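Local coordinates for protein DNA polymerase sliding clamp 2 (Sulfolobus tokodaii, PDB 3AIZ) that serves as one subunit of a ring that encircles DNA and tethers DNA polymerase and other DNA-processing proteins to it during replication, at residues L132-T137 against S194-V199; S86-L91 against T101-K106; S34-Y39 against D123-P128. One frame throughout, in Å; residues are numbered along the deposited sequence.

Contact 1: residues L132-T137 against S194-V199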
# COMPACT_ATOMS: atom_id res chain seq x y z
N LEU A 132 -40.97 18.22 -26.38
CA LEU A 132 -40.16 18.80 -25.32
C LEU A 132 -40.19 20.32 -25.39
O LEU A 132 -39.43 20.94 -26.15
CB LEU A 132 -38.72 18.28 -25.41
CG LEU A 132 -38.38 17.01 -24.64
CD1 LEU A 132 -39.60 16.10 -24.49
CD2 LEU A 132 -37.25 16.26 -25.33
N SER A 133 -41.07 20.93 -24.61
CA SER A 133 -41.21 22.38 -24.58
C SER A 133 -39.91 23.05 -24.17
O SER A 133 -39.55 24.10 -24.69
CB SER A 133 -42.32 22.79 -23.61
OG SER A 133 -43.51 22.06 -23.85
N VAL A 134 -39.20 22.42 -23.24
CA VAL A 134 -37.97 22.98 -22.71
C VAL A 134 -36.79 22.02 -22.87
O VAL A 134 -36.87 20.86 -22.47
CB VAL A 134 -38.11 23.33 -21.21
CG1 VAL A 134 -36.80 23.86 -20.66
CG2 VAL A 134 -39.23 24.34 -21.01
N THR A 135 -35.71 22.52 -23.46
CA THR A 135 -34.48 21.75 -23.56
C THR A 135 -33.29 22.62 -23.17
O THR A 135 -33.22 23.80 -23.53
CB THR A 135 -34.25 21.21 -24.99
OG1 THR A 135 -34.19 22.29 -25.92
CG2 THR A 135 -35.37 20.26 -25.38
N PHE A 136 -32.36 22.05 -22.42
CA PHE A 136 -31.14 22.76 -22.07
C PHE A 136 -29.94 21.82 -22.04
O PHE A 136 -30.09 20.62 -21.82
CB PHE A 136 -31.28 23.50 -20.73
CG PHE A 136 -31.60 22.60 -19.57
CD1 PHE A 136 -32.91 22.36 -19.19
CD2 PHE A 136 -30.58 22.02 -18.83
CE1 PHE A 136 -33.20 21.54 -18.12
CE2 PHE A 136 -30.86 21.20 -17.75
CZ PHE A 136 -32.17 20.96 -17.39
N THR A 137 -28.76 22.36 -22.28
CA THR A 137 -27.54 21.56 -22.30
C THR A 137 -26.57 22.05 -21.23
O THR A 137 -26.42 23.26 -21.03
CB THR A 137 -26.86 21.61 -23.68
OG1 THR A 137 -27.83 21.36 -24.70
CG2 THR A 137 -25.76 20.56 -23.77
N SER A 194 -41.90 27.44 -24.49
CA SER A 194 -42.98 27.98 -23.67
C SER A 194 -42.80 27.59 -22.21
O SER A 194 -42.30 26.50 -21.92
CB SER A 194 -44.33 27.49 -24.18
OG SER A 194 -44.42 26.07 -24.14
N PRO A 195 -43.20 28.47 -21.29
CA PRO A 195 -43.10 28.20 -19.86
C PRO A 195 -43.65 26.82 -19.52
O PRO A 195 -44.79 26.51 -19.88
CB PRO A 195 -43.98 29.28 -19.23
CG PRO A 195 -43.89 30.42 -20.19
CD PRO A 195 -43.80 29.79 -21.56
N SER A 196 -42.85 25.99 -18.86
CA SER A 196 -43.24 24.62 -18.56
C SER A 196 -42.89 24.23 -17.13
O SER A 196 -42.03 24.83 -16.50
CB SER A 196 -42.58 23.65 -19.54
OG SER A 196 -42.88 24.01 -20.88
N LYS A 197 -43.57 23.20 -16.63
CA LYS A 197 -43.37 22.75 -15.26
C LYS A 197 -43.74 21.28 -15.09
O LYS A 197 -44.75 20.82 -15.62
CB LYS A 197 -44.18 23.61 -14.28
CG LYS A 197 -44.34 23.01 -12.90
CD LYS A 197 -44.55 24.08 -11.85
CE LYS A 197 -45.72 24.99 -12.20
NZ LYS A 197 -45.86 26.12 -11.24
N ALA A 198 -42.92 20.54 -14.35
CA ALA A 198 -43.17 19.13 -14.10
C ALA A 198 -42.54 18.70 -12.78
O ALA A 198 -41.66 19.37 -12.24
CB ALA A 198 -42.63 18.29 -15.24
N VAL A 199 -43.01 17.56 -12.26
CA VAL A 199 -42.48 17.02 -11.02
C VAL A 199 -41.92 15.62 -11.26
O VAL A 199 -42.51 14.84 -12.01
CB VAL A 199 -43.57 16.95 -9.93
CG1 VAL A 199 -43.00 16.42 -8.63
CG2 VAL A 199 -44.20 18.31 -9.73

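Contact 2: residues S86-L91 against T101-K106. With SO4 (sulfate ion), chain E; SO4 (sulfate ion), chain F.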
# COMPACT_ATOMS: atom_id res chain seq x y z
N SER A 86 -7.29 4.89 -25.88
CA SER A 86 -7.45 4.90 -27.33
C SER A 86 -7.78 3.51 -27.85
O SER A 86 -7.78 3.27 -29.06
CB SER A 86 -6.19 5.43 -28.01
OG SER A 86 -5.90 6.75 -27.59
N ALA A 87 -8.06 2.59 -26.94
CA ALA A 87 -8.38 1.21 -27.31
C ALA A 87 -9.75 1.12 -27.97
O ALA A 87 -10.71 1.73 -27.51
CB ALA A 87 -8.32 0.31 -26.09
N THR A 88 -9.83 0.36 -29.06
CA THR A 88 -11.08 0.18 -29.77
C THR A 88 -11.76 -1.12 -29.35
O THR A 88 -11.19 -1.92 -28.62
CB THR A 88 -10.88 0.18 -31.30
OG1 THR A 88 -10.09 -0.95 -31.68
CG2 THR A 88 -10.17 1.46 -31.73
N VAL A 89 -12.99 -1.32 -29.82
CA VAL A 89 -13.75 -2.52 -29.50
C VAL A 89 -14.46 -3.07 -30.73
O VAL A 89 -15.02 -2.32 -31.52
CB VAL A 89 -14.81 -2.25 -28.41
CG1 VAL A 89 -15.69 -3.47 -28.21
CG2 VAL A 89 -14.13 -1.88 -27.11
N THR A 90 -14.42 -4.39 -30.89
CA THR A 90 -15.15 -5.03 -31.97
C THR A 90 -16.16 -6.02 -31.41
O THR A 90 -15.88 -6.74 -30.46
CB THR A 90 -14.21 -5.75 -32.96
OG1 THR A 90 -13.49 -6.78 -32.27
CG2 THR A 90 -13.22 -4.77 -33.57
N LEU A 91 -17.35 -6.03 -32.01
CA LEU A 91 -18.40 -6.96 -31.63
C LEU A 91 -18.65 -7.92 -32.78
O LEU A 91 -19.00 -7.50 -33.88
CB LEU A 91 -19.69 -6.20 -31.30
CG LEU A 91 -19.59 -5.13 -30.21
CD1 LEU A 91 -20.87 -4.32 -30.14
CD2 LEU A 91 -19.27 -5.76 -28.86
N THR A 101 -13.84 -8.07 -28.59
CA THR A 101 -12.39 -7.88 -28.62
C THR A 101 -12.01 -6.42 -28.38
O THR A 101 -12.57 -5.51 -28.99
CB THR A 101 -11.78 -8.32 -29.97
OG1 THR A 101 -12.10 -9.70 -30.20
CG2 THR A 101 -10.27 -8.14 -29.96
N VAL A 102 -11.06 -6.21 -27.48
CA VAL A 102 -10.52 -4.88 -27.22
C VAL A 102 -9.10 -4.78 -27.77
O VAL A 102 -8.23 -5.57 -27.41
CB VAL A 102 -10.52 -4.55 -25.72
CG1 VAL A 102 -9.80 -3.23 -25.47
CG2 VAL A 102 -11.94 -4.49 -25.18
N ARG A 103 -8.88 -3.81 -28.64
CA ARG A 103 -7.59 -3.66 -29.32
C ARG A 103 -6.93 -2.33 -28.96
O ARG A 103 -7.53 -1.27 -29.09
CB ARG A 103 -7.79 -3.76 -30.83
CG ARG A 103 -8.71 -4.89 -31.25
CD ARG A 103 -9.08 -4.79 -32.71
NE ARG A 103 -10.11 -5.77 -33.06
CZ ARG A 103 -9.85 -7.03 -33.41
NH1 ARG A 103 -8.59 -7.45 -33.47
NH2 ARG A 103 -10.84 -7.85 -33.71
N ASP A 104 -5.68 -2.40 -28.52
CA ASP A 104 -4.93 -1.20 -28.17
C ASP A 104 -3.60 -1.14 -28.91
O ASP A 104 -2.59 -1.65 -28.43
CB ASP A 104 -4.69 -1.14 -26.66
CG ASP A 104 -3.98 0.13 -26.24
OD1 ASP A 104 -4.09 1.14 -26.97
OD2 ASP A 104 -3.31 0.11 -25.19
N GLU A 105 -3.61 -0.50 -30.07
CA GLU A 105 -2.42 -0.41 -30.90
C GLU A 105 -1.27 0.27 -30.15
O GLU A 105 -0.10 -0.05 -30.37
CB GLU A 105 -2.73 0.34 -32.20
CG GLU A 105 -1.59 0.37 -33.20
CD GLU A 105 -0.55 1.43 -32.90
OE1 GLU A 105 -0.89 2.41 -32.19
OE2 GLU A 105 0.60 1.29 -33.36
N LYS A 106 -1.61 1.20 -29.27
CA LYS A 106 -0.59 1.97 -28.55
C LYS A 106 0.36 1.07 -27.77
O LYS A 106 1.58 1.28 -27.79
CB LYS A 106 -1.25 2.98 -27.60
CG LYS A 106 -0.25 3.89 -26.90
CD LYS A 106 -0.93 4.85 -25.94
CE LYS A 106 0.08 5.73 -25.23
NZ LYS A 106 -0.56 6.66 -24.26
S SO4 E . -9.23 -11.30 -34.39
O1 SO4 E . -9.05 -12.71 -34.07
O2 SO4 E . -10.39 -10.78 -33.67
O3 SO4 E . -8.03 -10.56 -33.99
O4 SO4 E . -9.44 -11.14 -35.82
S SO4 F . -3.52 6.41 -21.79
O1 SO4 F . -3.68 7.74 -21.21
O2 SO4 F . -3.27 6.52 -23.22
O3 SO4 F . -2.40 5.73 -21.14
O4 SO4 F . -4.75 5.64 -21.57

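Contact 3: residues S34-Y39 against D123-P128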
# COMPACT_ATOMS: atom_id res chain seq x y z
N SER A 34 -28.49 1.32 -35.87
CA SER A 34 -27.76 1.42 -34.61
C SER A 34 -27.74 0.13 -33.82
O SER A 34 -28.63 -0.71 -33.95
CB SER A 34 -28.36 2.53 -33.74
OG SER A 34 -29.62 2.13 -33.21
N ILE A 35 -26.72 -0.02 -32.99
CA ILE A 35 -26.71 -1.04 -31.95
C ILE A 35 -27.29 -0.38 -30.71
O ILE A 35 -26.92 0.74 -30.38
CB ILE A 35 -25.28 -1.51 -31.64
CG1 ILE A 35 -24.61 -2.07 -32.89
CG2 ILE A 35 -25.30 -2.56 -30.53
CD1 ILE A 35 -23.18 -2.49 -32.67
N PHE A 36 -28.21 -1.06 -30.04
CA PHE A 36 -28.83 -0.46 -28.87
C PHE A 36 -29.40 -1.49 -27.90
O PHE A 36 -29.70 -2.62 -28.27
CB PHE A 36 -29.93 0.51 -29.29
CG PHE A 36 -31.17 -0.16 -29.82
CD1 PHE A 36 -31.34 -0.35 -31.18
CD2 PHE A 36 -32.16 -0.60 -28.95
CE1 PHE A 36 -32.47 -0.97 -31.67
CE2 PHE A 36 -33.29 -1.22 -29.44
CZ PHE A 36 -33.45 -1.41 -30.79
N SER A 37 -29.55 -1.07 -26.65
CA SER A 37 -30.17 -1.88 -25.62
C SER A 37 -31.07 -0.99 -24.78
O SER A 37 -30.66 0.10 -24.38
CB SER A 37 -29.10 -2.54 -24.74
OG SER A 37 -29.70 -3.36 -23.75
N ARG A 38 -32.29 -1.44 -24.52
CA ARG A 38 -33.23 -0.64 -23.73
C ARG A 38 -34.05 -1.51 -22.80
O ARG A 38 -34.64 -2.51 -23.20
CB ARG A 38 -34.14 0.18 -24.65
CG ARG A 38 -35.22 -0.62 -25.36
CD ARG A 38 -36.58 -0.43 -24.69
NE ARG A 38 -37.65 -1.12 -25.40
CZ ARG A 38 -38.94 -1.03 -25.09
NH1 ARG A 38 -39.32 -0.27 -24.07
NH2 ARG A 38 -39.84 -1.70 -25.79
N TYR A 39 -34.09 -1.12 -21.53
CA TYR A 39 -34.92 -1.80 -20.55
C TYR A 39 -35.65 -0.78 -19.69
O TYR A 39 -35.23 0.37 -19.56
CB TYR A 39 -34.09 -2.74 -19.68
CG TYR A 39 -33.09 -2.03 -18.80
CD1 TYR A 39 -31.87 -1.61 -19.32
CD2 TYR A 39 -33.36 -1.79 -17.46
CE1 TYR A 39 -30.95 -0.96 -18.53
CE2 TYR A 39 -32.44 -1.14 -16.66
CZ TYR A 39 -31.23 -0.73 -17.20
OH TYR A 39 -30.31 -0.08 -16.41
N ASP A 123 -35.69 -6.31 -29.67
CA ASP A 123 -36.61 -5.61 -28.80
C ASP A 123 -36.76 -4.17 -29.28
O ASP A 123 -35.87 -3.34 -29.07
CB ASP A 123 -36.11 -5.63 -27.36
CG ASP A 123 -37.01 -4.86 -26.41
OD1 ASP A 123 -38.24 -4.81 -26.66
OD2 ASP A 123 -36.50 -4.30 -25.42
N GLN A 124 -37.88 -3.88 -29.93
CA GLN A 124 -38.12 -2.56 -30.53
C GLN A 124 -37.94 -1.41 -29.53
O GLN A 124 -38.37 -1.50 -28.38
CB GLN A 124 -39.51 -2.50 -31.16
CG GLN A 124 -39.70 -3.46 -32.32
CD GLN A 124 -38.80 -3.13 -33.50
OE1 GLN A 124 -38.15 -2.08 -33.53
NE2 GLN A 124 -38.76 -4.03 -34.48
N LEU A 125 -37.29 -0.35 -29.99
CA LEU A 125 -37.04 0.83 -29.16
C LEU A 125 -38.25 1.75 -29.15
O LEU A 125 -38.52 2.45 -30.12
CB LEU A 125 -35.81 1.57 -29.68
CG LEU A 125 -35.27 2.71 -28.81
CD1 LEU A 125 -35.01 2.22 -27.40
CD2 LEU A 125 -34.00 3.30 -29.42
N THR A 126 -38.98 1.76 -28.03
CA THR A 126 -40.20 2.54 -27.93
C THR A 126 -40.04 3.75 -27.00
O THR A 126 -40.51 3.73 -25.87
CB THR A 126 -41.37 1.68 -27.42
OG1 THR A 126 -41.38 0.42 -28.11
CG2 THR A 126 -42.70 2.39 -27.65
N GLU A 127 -39.37 4.78 -27.50
CA GLU A 127 -39.22 6.03 -26.75
C GLU A 127 -40.54 6.79 -26.72
O GLU A 127 -41.29 6.77 -27.70
CB GLU A 127 -38.14 6.91 -27.37
CG GLU A 127 -36.76 6.27 -27.45
CD GLU A 127 -35.70 7.25 -27.94
OE1 GLU A 127 -35.77 8.44 -27.56
OE2 GLU A 127 -34.79 6.83 -28.69
N PRO A 128 -40.84 7.46 -25.60
CA PRO A 128 -42.04 8.30 -25.51
C PRO A 128 -42.05 9.36 -26.61
O PRO A 128 -41.02 9.98 -26.88
CB PRO A 128 -41.88 8.97 -24.14
CG PRO A 128 -41.05 8.03 -23.35
CD PRO A 128 -40.09 7.42 -24.33

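Contact 1: residues L132-T137 against S194-V199
Ser133 and Val134 turn their side chains toward the bend at Ser194-Ser196, and they do so together because they form a classic beta bulge opposite Phe222 at the start of strand 134-138. The site belongs to the C-terminal PCNA domain. Here the chain leaves strand 186-192, which pairs with 134-138, and passes over to strand 196-201, which pairs antiparallel with 156-161. No hydrogen bond joins the two segments; they meet by side-chain packing.

Ser194 comes first, with its CA 5.9 Å from the CA of Ser133. Its OG approaches Ser133 CB at 3.9 Å, while Ser194 O lies against CG2 of Val134, also at 3.9 Å. At Pro195, which makes no contact with the bulge, the chain turns.

Ser196 follows and turns back inward. Its OG, anti to its own carbonyl carbon and beside the backbone N (chi1 -56°), donates to Ser194 O at 2.8 Å. The C=O...OG angle is 143°, with the donor tilted 35° from the carbonyl plane. This bond closes the bend on itself and gives the buried hydroxyl a partner within its own segment. From Lys197 on, the strand diverges: Lys197 points away, its side chain lying on Glu158 and Ser160 of strand 156-161, and Ala198 and Val199 are farther still from the bulge.

On the other side of the contact, Val134 also packs on Ala161, Val192 and Phe222, so the same residue touches three further strands. Of its two methyl groups, CG2 is the one that meets the bend, resting 3.7 Å from Ser196 CB.

Contact 2: residues S86-L91 against T101-K106
Arg103 and Thr90 set their side chains at about a right angle to each other, and the threonine meets the guanidinium at its edge. Arg103 NH2 donates to Thr90 OG1 at 3.2 Å, with the hydroxyl 22° out of the guanidinium plane, while Thr90 CG2 sits at the edge of the group, in plane, 3.3 Å from Arg103 NE. One face is covered by Thr101, whose CG2 stands 3.6 Å above the centre. Thr101 itself lies alongside Thr90, both pointing the same way. Beyond the threonines a sulfate ion, probably from the crystallisation liquor, meets the guanidinium at its edge: Arg103 NH1 gives an almost straight bond (171°) to sulfate O3, and NH2 another to O2. NH2 thus serves both the ion and the hydroxyl. Nearer the hairpin's open end, Thr88 and Arg103 cross obliquely, Thr88 OG1 lying 3.7 Å from Arg103 CB.

This polar row is one face of a beta hairpin, strands 88-93 and 97-104, in the N-terminal PCNA domain. Thr88 with Arg103 and Thr90 with Thr101 are antiparallel hydrogen-bonded pairs, each held by two backbone bonds.

Between them Val89 and Val102 form a non-hydrogen-bonded pair and turn to the other face, where helices 9-16 and 72-80 pack on them. There their CG2 methyls meet at 3.9 Å, and Val102 CG1 touches Ala87 CB at the same distance.

Asp104 brings its CB to Ala87 CB, while its OD2 is bonded to Thr107 OG1. Farther along, Lys106, extended beyond CG, carries its NZ to a second sulfate, 2.9 Å from O2.

Contact 3: residues S34-Y39 against D123-P128
Phe36 has Leu125 CD2 over one face of its ring and the carbonyl O of Asp123 at its edge, near the ring plane and 3.4 Å from CE2. The other flat group, the guanidinium of Arg38, carries the backbone of Thr126 on one face, its N 4.0 Å above the centre, while Gln124 O and Asp123 OD2 come in obliquely. Both groups rise from strand 34-40 of the N-terminal domain to receive residues 123-128, the first part of the interdomain connecting loop of the PCNA fold, which runs from strand 109-120 to strand 134-138 of the second domain. In relatives this loop borders the groove that takes up the PIP motif of partner proteins, and it probably does so here.

Leu125 is the apolar piece, set between the Phe36 ring and the aliphatic part of Arg38. Its side chain slides past Phe36 in the opposite direction, putting CB 3.8 Å from CE2, and its CD1 rests 3.5 Å from Arg38 CG. Ile49 of the adjoining strand 46-53 also packs against it.

Arg38 does the polar work. Its chain is bent at chi2 (102°), which swings CD off the straight course. NE and NH2 both reach Gln124 O, at 3.1 and 3.0 Å, but both bonds are weak and strongly bent, with N-H...O angles close to 124°. Asn29 OD1, on the adjoining strand 25-30, is hydrogen-bonded to the backbone N of Asp123. Asp123 adds charge: its side chain crosses that of Arg38 at about a right angle, yet the carboxylate and guanidinium planes stay only 15° apart. The salt bridge is a long one, Arg38 NE to Asp123 OD2 at 3.4 Å.

Contact 2 is the buried one and has a regular backbone pairing; contact 1 is partly buried, and contact 3 lies at the surface, where a loop is laid over a strand. Contacts 2 and 3 both involve strands of the N-terminal domain, residues 86-106 lying inside the loop that contact 3 closes, and they touch through Leu91 CD1 and Ile35 CD1, 3.9 Å apart. Contact 1, in the C-terminal domain, has its centre about 40 Å from that of contact 2, yet residues 132-137 follow closely on 123-128. The chemistry differs accordingly: serines and a valine at a bulge; an arginine among threonines, with a valine pair on the other face; and an arginine reaching a connecting loop through a long salt bridge and weak carbonyl bonds.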